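Long-range contacts in TRNA threonylcarbamoyladenosine dehydratase (Escherichia coli, PDB 4D79), which catalyses the ATP-dependent dehydration of threonylcarbamoyladenosine at position 37 to its cyclic form in tRNAs that read codons beginning with adenine: residues C34-G39 with D127-V132; T58-D63 with T103-F108; V109-V114 with K135-A140; I147-T152 with L199-V204. All coordinates share one frame; numbering follows the deposited sequence.

Contact 1. Residues C34-G39 with D127-V132. With ATP (adenosine-5'-triphosphate), chain K.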
# COMPACT_ATOMS: atom_id res chain seq x y z
N CYS B 34 -17.59 6.26 1.74
CA CYS B 34 -17.13 7.63 1.87
C CYS B 34 -15.73 7.60 2.47
O CYS B 34 -15.52 6.97 3.51
CB CYS B 34 -18.10 8.42 2.76
SG CYS B 34 -17.68 10.15 2.93
N VAL B 35 -14.79 8.27 1.81
CA VAL B 35 -13.44 8.48 2.36
C VAL B 35 -13.33 9.94 2.72
O VAL B 35 -13.52 10.83 1.88
CB VAL B 35 -12.34 8.06 1.38
CG1 VAL B 35 -11.00 8.19 2.03
CG2 VAL B 35 -12.60 6.64 0.92
N VAL B 36 -13.07 10.20 3.99
CA VAL B 36 -12.95 11.57 4.49
C VAL B 36 -11.47 11.83 4.73
O VAL B 36 -10.85 11.22 5.61
CB VAL B 36 -13.76 11.83 5.77
CG1 VAL B 36 -13.74 13.31 6.09
CG2 VAL B 36 -15.19 11.37 5.64
N GLY B 37 -10.92 12.76 3.97
CA GLY B 37 -9.49 13.02 4.02
C GLY B 37 -8.74 12.21 2.97
O GLY B 37 -8.59 11.00 3.11
N ILE B 38 -8.27 12.87 1.93
CA ILE B 38 -7.63 12.21 0.79
C ILE B 38 -6.12 12.49 0.85
O ILE B 38 -5.50 12.93 -0.13
CB ILE B 38 -8.29 12.69 -0.53
CG1 ILE B 38 -9.82 12.58 -0.43
CG2 ILE B 38 -7.81 11.88 -1.72
CD1 ILE B 38 -10.30 11.20 -0.04
N GLY B 39 -5.51 12.15 1.97
CA GLY B 39 -4.09 12.41 2.15
C GLY B 39 -3.23 11.16 2.20
O GLY B 39 -3.39 10.23 1.40
N ASP B 127 -12.43 7.06 7.83
CA ASP B 127 -12.01 8.33 8.39
C ASP B 127 -10.50 8.42 8.33
O ASP B 127 -9.80 7.72 9.07
CB ASP B 127 -12.50 8.49 9.81
CG ASP B 127 -11.72 9.52 10.56
OD1 ASP B 127 -11.35 10.52 9.92
OD2 ASP B 127 -11.48 9.36 11.77
N ALA B 128 -10.00 9.29 7.45
CA ALA B 128 -8.57 9.50 7.25
C ALA B 128 -8.22 10.96 7.48
O ALA B 128 -7.34 11.52 6.81
CB ALA B 128 -8.17 9.03 5.85
N ILE B 129 -8.91 11.57 8.43
CA ILE B 129 -8.68 12.95 8.82
C ILE B 129 -7.47 13.00 9.74
O ILE B 129 -7.34 12.19 10.67
CB ILE B 129 -9.94 13.52 9.52
CG1 ILE B 129 -11.14 13.60 8.56
CG2 ILE B 129 -9.68 14.88 10.11
CD1 ILE B 129 -12.48 13.81 9.28
N ASP B 130 -6.62 14.00 9.54
CA ASP B 130 -5.42 14.14 10.36
C ASP B 130 -5.58 15.15 11.49
O ASP B 130 -4.69 15.24 12.34
CB ASP B 130 -4.21 14.49 9.47
CG ASP B 130 -4.30 15.88 8.87
OD1 ASP B 130 -5.42 16.39 8.69
OD2 ASP B 130 -3.24 16.46 8.54
N SER B 131 -6.65 15.95 11.47
CA SER B 131 -6.89 17.02 12.44
C SER B 131 -7.98 16.62 13.43
O SER B 131 -9.05 16.14 13.04
CB SER B 131 -7.29 18.31 11.71
OG SER B 131 -8.08 19.15 12.53
N VAL B 132 -7.74 16.88 14.72
CA VAL B 132 -8.53 16.21 15.76
C VAL B 132 -9.96 16.74 15.80
O VAL B 132 -10.90 15.98 16.07
CB VAL B 132 -7.84 16.33 17.12
CG1 VAL B 132 -8.67 15.65 18.20
CG2 VAL B 132 -6.47 15.72 17.06
PG ATP K . 0.16 18.84 5.00
O1G ATP K . 1.65 19.07 5.07
O2G ATP K . -0.50 19.44 3.78
O3G ATP K . -0.56 19.07 6.30
PB ATP K . -1.34 16.45 4.70
O1B ATP K . -2.24 16.93 5.82
O2B ATP K . -1.83 16.35 3.27
O3B ATP K . 0.05 17.26 4.75
PA ATP K . -1.70 13.82 5.65
O1A ATP K . -1.77 14.03 7.16
O2A ATP K . -1.08 12.56 5.12
O3A ATP K . -0.78 15.00 5.09
O5' ATP K . -3.16 14.05 4.96
C5' ATP K . -4.36 14.37 5.69
C4' ATP K . -5.58 14.73 4.84
O4' ATP K . -6.82 14.81 5.61
C3' ATP K . -5.42 16.09 4.16
O3' ATP K . -5.58 15.99 2.73
C2' ATP K . -6.54 16.93 4.76
O2' ATP K . -7.02 17.91 3.85
C1' ATP K . -7.61 15.92 5.12
N9 ATP K . -8.62 16.53 6.05
C8 ATP K . -8.28 17.19 7.18
N7 ATP K . -9.36 17.67 7.85
C5 ATP K . -10.43 17.33 7.13
C6 ATP K . -11.87 17.53 7.30
N6 ATP K . -12.31 18.21 8.36
N1 ATP K . -12.72 17.06 6.38
C2 ATP K . -12.26 16.40 5.29
N3 ATP K . -10.95 16.18 5.06
C4 ATP K . -9.97 16.60 5.93
O HOH W 1 -5.68 11.05 4.53
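The ATP pocket is built here from the turn that follows strand 32-36, whose glycines fit the GxGxxG pattern of Rossmann-type nucleotide sites, and the loop that leaves strand 124-127. The parallel pairing ends with Ala-128 N donating to Val-36 O at 2.8 Å, a bond somewhat bent at the hydrogen (146°). Val-36 and Ile-129 then run side by side, CG1 of Val-36 pressed to CD1 of Ile-129 at a tight 3.5 Å. That same CG1, anti to its backbone N, also meets ATP C2 at 3.5 Å, while Ile-129 CG2 touches ATP N7 at 3.6 Å, so the two residues share the base. Gly-37 has to be bare: a CB there would fall 2.4 Å from Ala-128 O. At Gly-39 a CB would run into ATP O5' at 1.9 Å. A water held by Gly-39 N and Ala-128 O, and weakly by Gly-37 O, ties the turn to the loop. The loop is shaped by an Asx turn, Ile-129 N to Asp-127 OD1, met from above the carboxylate plane; the other oxygen, OD2, faces Thr-151. Asp-130 lays its carboxylate along the nucleotide, OD1 3.3 Å from ATP C8 and OD2 2.9 Å from ATP O1B. An alanine here would remove that carboxylate and would probably leave the ribose, C8 and phosphate side of ATP less snugly enclosed. Leu-138 of helix 132-144 packs on Val-36 and Ile-129, and strand 56-60 bonds to strand 32-36 on the side away from strand 124-127.

Contact 2. Residues T58-D63 with T103-F108. With ATP (adenosine-5'-triphosphate), chain K.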
# COMPACT_ATOMS: atom_id res chain seq x y z
N THR B 58 -17.51 8.34 -2.39
CA THR B 58 -17.48 9.76 -2.12
C THR B 58 -16.15 10.14 -1.48
O THR B 58 -15.63 9.44 -0.60
CB THR B 58 -18.65 10.17 -1.20
OG1 THR B 58 -19.90 9.92 -1.89
CG2 THR B 58 -18.55 11.66 -0.79
N LEU B 59 -15.57 11.25 -1.95
CA LEU B 59 -14.30 11.76 -1.47
C LEU B 59 -14.54 13.14 -0.87
O LEU B 59 -15.03 14.03 -1.56
CB LEU B 59 -13.27 11.88 -2.60
CG LEU B 59 -13.04 10.63 -3.43
CD1 LEU B 59 -12.01 10.87 -4.55
CD2 LEU B 59 -12.62 9.48 -2.55
N ILE B 60 -14.17 13.32 0.40
CA ILE B 60 -14.37 14.60 1.08
C ILE B 60 -13.01 15.16 1.50
O ILE B 60 -12.34 14.61 2.38
CB ILE B 60 -15.30 14.48 2.29
CG1 ILE B 60 -16.57 13.75 1.90
CG2 ILE B 60 -15.61 15.91 2.83
CD1 ILE B 60 -17.69 13.78 2.94
N ASP B 61 -12.65 16.29 0.90
CA ASP B 61 -11.42 17.02 1.21
C ASP B 61 -11.51 18.36 0.48
O ASP B 61 -12.04 18.42 -0.62
CB ASP B 61 -10.18 16.25 0.73
CG ASP B 61 -8.91 16.59 1.51
OD1 ASP B 61 -8.70 17.76 1.88
OD2 ASP B 61 -8.12 15.65 1.74
N MET B 62 -10.96 19.43 1.07
CA MET B 62 -10.85 20.67 0.29
C MET B 62 -9.41 21.10 0.10
O MET B 62 -9.16 22.22 -0.39
CB MET B 62 -11.71 21.80 0.87
CG MET B 62 -11.32 22.39 2.18
SD MET B 62 -12.51 23.64 2.74
CE MET B 62 -12.83 24.55 1.23
N ASP B 63 -8.43 20.25 0.42
CA ASP B 63 -7.05 20.68 0.29
C ASP B 63 -6.54 20.44 -1.13
O ASP B 63 -7.14 19.69 -1.92
CB ASP B 63 -6.16 19.95 1.30
CG ASP B 63 -4.82 20.65 1.52
OD1 ASP B 63 -4.68 21.83 1.13
OD2 ASP B 63 -3.91 20.01 2.10
N THR B 103 -18.30 10.79 -6.26
CA THR B 103 -18.80 12.09 -5.81
C THR B 103 -17.68 12.80 -5.08
O THR B 103 -16.99 12.19 -4.25
CB THR B 103 -20.01 11.92 -4.90
OG1 THR B 103 -21.02 11.18 -5.59
CG2 THR B 103 -20.57 13.32 -4.42
N VAL B 104 -17.47 14.07 -5.41
CA VAL B 104 -16.50 14.92 -4.74
C VAL B 104 -17.27 15.90 -3.88
O VAL B 104 -18.16 16.59 -4.38
CB VAL B 104 -15.61 15.67 -5.75
CG1 VAL B 104 -14.79 16.75 -5.09
CG2 VAL B 104 -14.72 14.67 -6.49
N VAL B 105 -16.92 15.95 -2.60
CA VAL B 105 -17.33 16.99 -1.66
C VAL B 105 -16.10 17.86 -1.39
O VAL B 105 -15.17 17.45 -0.67
CB VAL B 105 -17.88 16.39 -0.37
CG1 VAL B 105 -18.29 17.51 0.63
CG2 VAL B 105 -19.06 15.52 -0.69
N ASP B 106 -16.10 19.06 -1.96
CA ASP B 106 -14.96 19.97 -1.84
C ASP B 106 -15.14 20.81 -0.58
O ASP B 106 -15.50 21.98 -0.62
CB ASP B 106 -14.85 20.83 -3.09
CG ASP B 106 -13.65 21.75 -3.06
OD1 ASP B 106 -12.74 21.51 -2.26
OD2 ASP B 106 -13.64 22.73 -3.84
N ASP B 107 -14.89 20.19 0.57
CA ASP B 107 -15.19 20.79 1.87
C ASP B 107 -14.48 19.98 2.94
O ASP B 107 -13.96 18.89 2.68
CB ASP B 107 -16.71 20.80 2.12
CG ASP B 107 -17.15 21.86 3.14
OD1 ASP B 107 -16.32 22.60 3.70
OD2 ASP B 107 -18.37 21.95 3.38
N PHE B 108 -14.46 20.53 4.15
CA PHE B 108 -14.03 19.86 5.36
C PHE B 108 -15.25 19.54 6.23
O PHE B 108 -16.21 20.31 6.28
CB PHE B 108 -13.07 20.73 6.19
CG PHE B 108 -11.74 20.99 5.54
CD1 PHE B 108 -10.97 19.96 5.01
CD2 PHE B 108 -11.24 22.29 5.49
CE1 PHE B 108 -9.73 20.23 4.43
CE2 PHE B 108 -10.01 22.56 4.92
CZ PHE B 108 -9.25 21.54 4.39
PG ATP K . 0.16 18.84 5.00
O1G ATP K . 1.65 19.07 5.07
O2G ATP K . -0.50 19.44 3.78
O3G ATP K . -0.56 19.07 6.30
PB ATP K . -1.34 16.45 4.70
O1B ATP K . -2.24 16.93 5.82
O2B ATP K . -1.83 16.35 3.27
O3B ATP K . 0.05 17.26 4.75
PA ATP K . -1.70 13.82 5.65
O1A ATP K . -1.77 14.03 7.16
O2A ATP K . -1.08 12.56 5.12
O3A ATP K . -0.78 15.00 5.09
O5' ATP K . -3.16 14.05 4.96
C5' ATP K . -4.36 14.37 5.69
C4' ATP K . -5.58 14.73 4.84
O4' ATP K . -6.82 14.81 5.61
C3' ATP K . -5.42 16.09 4.16
O3' ATP K . -5.58 15.99 2.73
C2' ATP K . -6.54 16.93 4.76
O2' ATP K . -7.02 17.91 3.85
C1' ATP K . -7.61 15.92 5.12
N9 ATP K . -8.62 16.53 6.05
C8 ATP K . -8.28 17.19 7.18
N7 ATP K . -9.36 17.67 7.85
C5 ATP K . -10.43 17.33 7.13
C6 ATP K . -11.87 17.53 7.30
N6 ATP K . -12.31 18.21 8.36
N1 ATP K . -12.72 17.06 6.38
C2 ATP K . -12.26 16.40 5.29
N3 ATP K . -10.95 16.18 5.06
C4 ATP K . -9.97 16.60 5.93
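Asp-61 grips the ribose with both carboxylate oxygens: ATP O2' donates to OD1 at 2.6 Å and O3' donates to OD2 at 2.7 Å. Phe-108 comes to the base, its CD1 lying 3.4 Å from ATP C5. On one face of the Phe-108 ring sits Met-62 CG, a CH-pi contact, with SD alongside in an oblique Met-aromatic contact; the two side chains cross at about a right angle, Met-62 CG being folded into the crowded position between N and carbonyl carbon (chi1 68°). An alanine in place of Phe-108 would strip away the ring and would probably leave adenine less well enclosed and cost Met-62 its aromatic partner. The Asp-61 carboxylate is held in turn by an Asx turn, Asp-63 N to OD1 at 2.9 Å, and by Ile-38 N, which bonds to OD2. An acidic residue just past the second strand, taking both ribose hydroxyls, is a classic feature of Rossmann-type nucleotide sites. Behind it, strands 58-60 and 103-105 pair in parallel: Leu-59 N to Thr-103 O at 2.9 Å, Val-105 N to Leu-59 O at 2.9 Å, and a longer Asp-61 N to Val-105 O at 3.2 Å. Ile-60 CG1 lies beside Val-105 CB at 3.7 Å, on the face shared with Thr-58 and Thr-103. Leu-59 and Val-104 turn to the other face, against Met-89 and Ala-90 of helix 85-96.

Contact 3. Residues V109-V114 with K135-A140. With ATP (adenosine-5'-triphosphate), chain K.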
# COMPACT_ATOMS: atom_id res chain seq x y z
N VAL B 109 -15.19 18.42 6.94
CA VAL B 109 -16.26 18.05 7.86
C VAL B 109 -16.18 18.93 9.11
O VAL B 109 -15.09 19.24 9.60
CB VAL B 109 -16.17 16.56 8.21
CG1 VAL B 109 -17.04 16.22 9.41
CG2 VAL B 109 -16.59 15.73 7.00
N THR B 110 -17.33 19.39 9.57
CA THR B 110 -17.43 20.17 10.81
C THR B 110 -18.60 19.63 11.64
O THR B 110 -19.44 18.90 11.10
CB THR B 110 -17.63 21.66 10.53
OG1 THR B 110 -18.97 21.86 10.10
CG2 THR B 110 -16.65 22.18 9.50
N PRO B 111 -18.71 19.98 12.92
CA PRO B 111 -19.93 19.59 13.65
C PRO B 111 -21.19 20.12 12.99
O PRO B 111 -22.24 19.47 13.04
CB PRO B 111 -19.71 20.18 15.05
CG PRO B 111 -18.22 20.29 15.18
CD PRO B 111 -17.71 20.62 13.80
N ASP B 112 -21.09 21.25 12.28
CA ASP B 112 -22.24 21.89 11.66
C ASP B 112 -22.67 21.21 10.38
O ASP B 112 -23.85 21.33 10.01
CB ASP B 112 -21.91 23.35 11.33
CG ASP B 112 -21.82 24.24 12.55
OD1 ASP B 112 -22.41 23.89 13.60
OD2 ASP B 112 -21.17 25.30 12.46
N ASN B 113 -21.76 20.57 9.64
CA ASN B 113 -22.13 20.01 8.35
C ASN B 113 -22.08 18.49 8.30
O ASN B 113 -22.43 17.90 7.27
CB ASN B 113 -21.25 20.59 7.24
CG ASN B 113 -19.77 20.18 7.36
OD1 ASN B 113 -19.44 19.16 7.96
ND2 ASN B 113 -18.89 20.99 6.78
N VAL B 114 -21.66 17.83 9.39
CA VAL B 114 -21.40 16.39 9.29
C VAL B 114 -22.69 15.63 9.02
O VAL B 114 -22.72 14.72 8.17
CB VAL B 114 -20.70 15.87 10.56
CG1 VAL B 114 -21.55 16.14 11.82
CG2 VAL B 114 -20.34 14.38 10.39
N LYS B 135 -12.20 15.31 13.10
CA LYS B 135 -12.14 13.87 13.29
C LYS B 135 -13.09 13.44 14.40
O LYS B 135 -13.86 12.49 14.24
CB LYS B 135 -10.70 13.45 13.62
CG LYS B 135 -10.40 11.99 13.44
CD LYS B 135 -8.89 11.78 13.54
CE LYS B 135 -8.50 10.34 13.28
NZ LYS B 135 -8.60 9.96 11.84
N ALA B 136 -13.03 14.13 15.54
CA ALA B 136 -13.92 13.84 16.66
C ALA B 136 -15.38 14.01 16.25
O ALA B 136 -16.21 13.15 16.54
CB ALA B 136 -13.57 14.73 17.84
N ALA B 137 -15.70 15.08 15.53
CA ALA B 137 -17.07 15.33 15.10
C ALA B 137 -17.56 14.22 14.16
O ALA B 137 -18.72 13.78 14.27
CB ALA B 137 -17.14 16.69 14.41
N LEU B 138 -16.71 13.76 13.24
CA LEU B 138 -17.12 12.69 12.35
C LEU B 138 -17.35 11.40 13.14
O LEU B 138 -18.37 10.73 12.98
CB LEU B 138 -16.06 12.46 11.25
CG LEU B 138 -16.34 11.34 10.24
CD1 LEU B 138 -17.59 11.69 9.44
CD2 LEU B 138 -15.15 11.13 9.31
N ILE B 139 -16.40 11.06 14.02
CA ILE B 139 -16.50 9.80 14.76
C ILE B 139 -17.71 9.79 15.66
O ILE B 139 -18.44 8.79 15.72
CB ILE B 139 -15.20 9.55 15.55
CG1 ILE B 139 -14.09 9.20 14.55
CG2 ILE B 139 -15.35 8.43 16.60
CD1 ILE B 139 -12.76 9.25 15.18
N ALA B 140 -17.94 10.88 16.41
CA ALA B 140 -19.07 10.95 17.32
C ALA B 140 -20.39 10.79 16.56
O ALA B 140 -21.26 10.02 16.97
CB ALA B 140 -19.02 12.26 18.11
PG ATP K . 0.16 18.84 5.00
O1G ATP K . 1.65 19.07 5.07
O2G ATP K . -0.50 19.44 3.78
O3G ATP K . -0.56 19.07 6.30
PB ATP K . -1.34 16.45 4.70
O1B ATP K . -2.24 16.93 5.82
O2B ATP K . -1.83 16.35 3.27
O3B ATP K . 0.05 17.26 4.75
PA ATP K . -1.70 13.82 5.65
O1A ATP K . -1.77 14.03 7.16
O2A ATP K . -1.08 12.56 5.12
O3A ATP K . -0.78 15.00 5.09
O5' ATP K . -3.16 14.05 4.96
C5' ATP K . -4.36 14.37 5.69
C4' ATP K . -5.58 14.73 4.84
O4' ATP K . -6.82 14.81 5.61
C3' ATP K . -5.42 16.09 4.16
O3' ATP K . -5.58 15.99 2.73
C2' ATP K . -6.54 16.93 4.76
O2' ATP K . -7.02 17.91 3.85
C1' ATP K . -7.61 15.92 5.12
N9 ATP K . -8.62 16.53 6.05
C8 ATP K . -8.28 17.19 7.18
N7 ATP K . -9.36 17.67 7.85
C5 ATP K . -10.43 17.33 7.13
C6 ATP K . -11.87 17.53 7.30
N6 ATP K . -12.31 18.21 8.36
N1 ATP K . -12.72 17.06 6.38
C2 ATP K . -12.26 16.40 5.29
N3 ATP K . -10.95 16.18 5.06
C4 ATP K . -9.97 16.60 5.93
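Ala-137 is the close point of this contact. Its methyl points at the loop and meets the ring of Pro-111, CB to CG at 3.8 Å. One step along the helix, Leu-138 crosses Val-114 obliquely, CD1 lying 4.0 Å from Val-114 CG2; both methyl-bearing branches are buried. Val-109 is the looser partner, with CG1 4.3 Å from Leu-138 CB and its side chain also leaning on Val-36. No hydrogen bond joins the two segments; the contact is by van der Waals packing, mostly of apolar side chains. The loop itself belongs to the Rossmann-type ATP site, lying between strand 101-105 and helix 114-118, and its backbone reads the adenine edge: Val-109 N donates to ATP N1 at 2.9 Å in a fairly straight bond (164°), while ATP N6 donates to Val-109 O at 3.2 Å. The far side of Pro-111 faces solvent, and Asp-112 beyond it is exposed and poorly ordered. Polar bonds help hold this bend: Thr-110 N donates to Asn-113 OD1 at 2.7 Å from above the carbonyl plane, Asn-113 N donates to Thr-110 O, and Asn-113 ND2 reaches back to Phe-108 O.

Contact 4. Residues I147-T152 with L199-V204. With GOL (glycerol), chain L.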
# COMPACT_ATOMS: atom_id res chain seq x y z
N ILE B 147 -23.48 4.28 12.01
CA ILE B 147 -22.96 4.27 10.64
C ILE B 147 -21.64 3.51 10.65
O ILE B 147 -20.76 3.84 11.46
CB ILE B 147 -22.76 5.70 10.15
CG1 ILE B 147 -24.10 6.48 10.10
CG2 ILE B 147 -22.01 5.71 8.80
CD1 ILE B 147 -23.93 7.91 9.76
N PRO B 148 -21.47 2.47 9.83
CA PRO B 148 -20.20 1.72 9.85
C PRO B 148 -19.02 2.63 9.54
O PRO B 148 -19.02 3.37 8.57
CB PRO B 148 -20.38 0.65 8.76
CG PRO B 148 -21.88 0.50 8.63
CD PRO B 148 -22.44 1.89 8.88
N LEU B 149 -18.05 2.58 10.41
CA LEU B 149 -16.92 3.49 10.36
C LEU B 149 -15.66 2.74 10.73
O LEU B 149 -15.65 1.93 11.65
CB LEU B 149 -17.09 4.63 11.35
CG LEU B 149 -15.91 5.54 11.67
CD1 LEU B 149 -15.75 6.55 10.60
CD2 LEU B 149 -16.10 6.18 13.02
N VAL B 150 -14.58 3.08 10.05
CA VAL B 150 -13.25 2.71 10.51
C VAL B 150 -12.40 3.97 10.50
O VAL B 150 -12.42 4.74 9.54
CB VAL B 150 -12.62 1.57 9.68
CG1 VAL B 150 -12.58 1.86 8.18
CG2 VAL B 150 -11.21 1.24 10.23
N THR B 151 -11.72 4.23 11.61
CA THR B 151 -10.87 5.40 11.71
C THR B 151 -9.42 4.94 11.71
O THR B 151 -9.11 3.76 11.83
CB THR B 151 -11.20 6.23 12.97
OG1 THR B 151 -10.46 7.47 12.95
CG2 THR B 151 -10.84 5.48 14.24
N THR B 152 -8.54 5.91 11.53
CA THR B 152 -7.12 5.65 11.43
C THR B 152 -6.42 6.59 12.39
O THR B 152 -6.77 7.77 12.48
CB THR B 152 -6.61 5.84 9.98
OG1 THR B 152 -7.01 7.12 9.48
CG2 THR B 152 -7.19 4.76 9.04
N LEU B 199 -14.65 2.15 23.38
CA LEU B 199 -15.42 3.23 22.80
C LEU B 199 -16.38 2.78 21.70
O LEU B 199 -17.24 3.57 21.28
CB LEU B 199 -14.48 4.28 22.23
CG LEU B 199 -13.75 5.12 23.28
CD1 LEU B 199 -12.57 5.92 22.66
CD2 LEU B 199 -14.72 6.07 24.00
N GLY B 200 -16.27 1.54 21.24
CA GLY B 200 -17.09 1.09 20.13
C GLY B 200 -16.72 1.77 18.83
O GLY B 200 -17.60 2.08 18.02
N VAL B 201 -15.44 2.03 18.62
CA VAL B 201 -14.94 2.63 17.39
C VAL B 201 -13.71 1.84 16.94
O VAL B 201 -12.74 1.71 17.71
CB VAL B 201 -14.58 4.12 17.56
CG1 VAL B 201 -14.04 4.69 16.26
CG2 VAL B 201 -15.79 4.97 18.04
N ASP B 202 -13.71 1.36 15.70
CA ASP B 202 -12.61 0.54 15.18
C ASP B 202 -11.53 1.47 14.66
O ASP B 202 -11.82 2.38 13.89
CB ASP B 202 -13.01 -0.39 14.03
CG ASP B 202 -14.01 -1.46 14.42
OD1 ASP B 202 -14.16 -1.74 15.63
OD2 ASP B 202 -14.64 -2.07 13.50
N CYS B 203 -10.28 1.21 15.04
CA CYS B 203 -9.19 2.13 14.75
C CYS B 203 -7.96 1.39 14.21
O CYS B 203 -7.47 0.46 14.85
CB CYS B 203 -8.80 2.92 15.99
SG CYS B 203 -7.60 4.23 15.61
N VAL B 204 -7.45 1.83 13.06
CA VAL B 204 -6.19 1.33 12.53
C VAL B 204 -5.05 2.08 13.21
O VAL B 204 -5.02 3.31 13.24
CB VAL B 204 -6.12 1.51 11.01
CG1 VAL B 204 -4.78 0.91 10.47
CG2 VAL B 204 -7.34 0.89 10.30
C1 GOL L . -18.99 2.62 14.57
O1 GOL L . -20.25 3.01 14.05
C2 GOL L . -18.68 1.17 14.18
O2 GOL L . -18.56 1.03 12.79
C3 GOL L . -17.38 0.66 14.78
O3 GOL L . -16.34 1.52 14.39
O HOH W 2 -15.26 -0.71 11.38
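In the conformer described, with OG1 anti to its backbone N (chi1 -173°), Thr-151 tucks CG2 into the crowded position between N and carbonyl carbon, so that the methyl lies 3.3 Å from Asp-202 O and packs on Cys-203. Thr-152 is turned the other way, OG1 in the crowded position (chi1 53°), which swings CG2 alongside Val-204 CB at 3.9 Å. Strands 149-152 and 202-204 pair in parallel. Thr-151 N donates to Asp-202 O at 2.9 Å in an almost straight line (177°), and Val-204 N donates to Thr-151 O at 2.8 Å. Toward the start of the strands the backbones part, and a glycerol, probably from the crystallisation liquor, bridges them: Asp-202 N donates to its O3 at 2.9 Å, and that hydroxyl donates on to Leu-149 O at 2.9 Å. A water adds a second bridge, giving hydrogens to Leu-149 O at 2.7 Å and to Asp-202 OD2 at 2.6 Å; the same OD2 bonds to His-255 of helix 242-266. That helix packs on the face with Val-150 and Val-204, whose CG2 methyls meet, while Ile-139 of helix 132-144 touches Thr-151 and Val-201 on the other. Both threonine hydroxyls turn to Asp-127, OG1 of Thr-151 to its OD2 and OG1 of Thr-152 to its backbone O. A salt bridge from Lys-135 NZ to that carboxylate probably keeps the buried aspartate charged; Lys-135 NZ also bonds to Thr-152 O, tying the strand end to helix 132-144.

In the fold
Contacts 1, 2 and 4 sit on one mixed sheet, running from strand 101-105 at one margin through 56-60, 32-36, 124-127 and 149-152 to 202-206, with antiparallel 164-168 beyond it; contact 3 sets the loop after strand 101-105 against helix 132-144. Contact 1 is the hub, its centre about 10, 11 and 12 Å from those of contacts 2, 3 and 4, and it touches all three. Contacts 2 and 4 are about 20 Å apart between centres and do not meet. Along the chain the segments of contacts 1 and 3 alternate, whereas contact 4 opens after the others close. Together, contacts 1 to 3 bring separate chain segments around ATP, and contact 4 carries the sheet beyond the nucleotide.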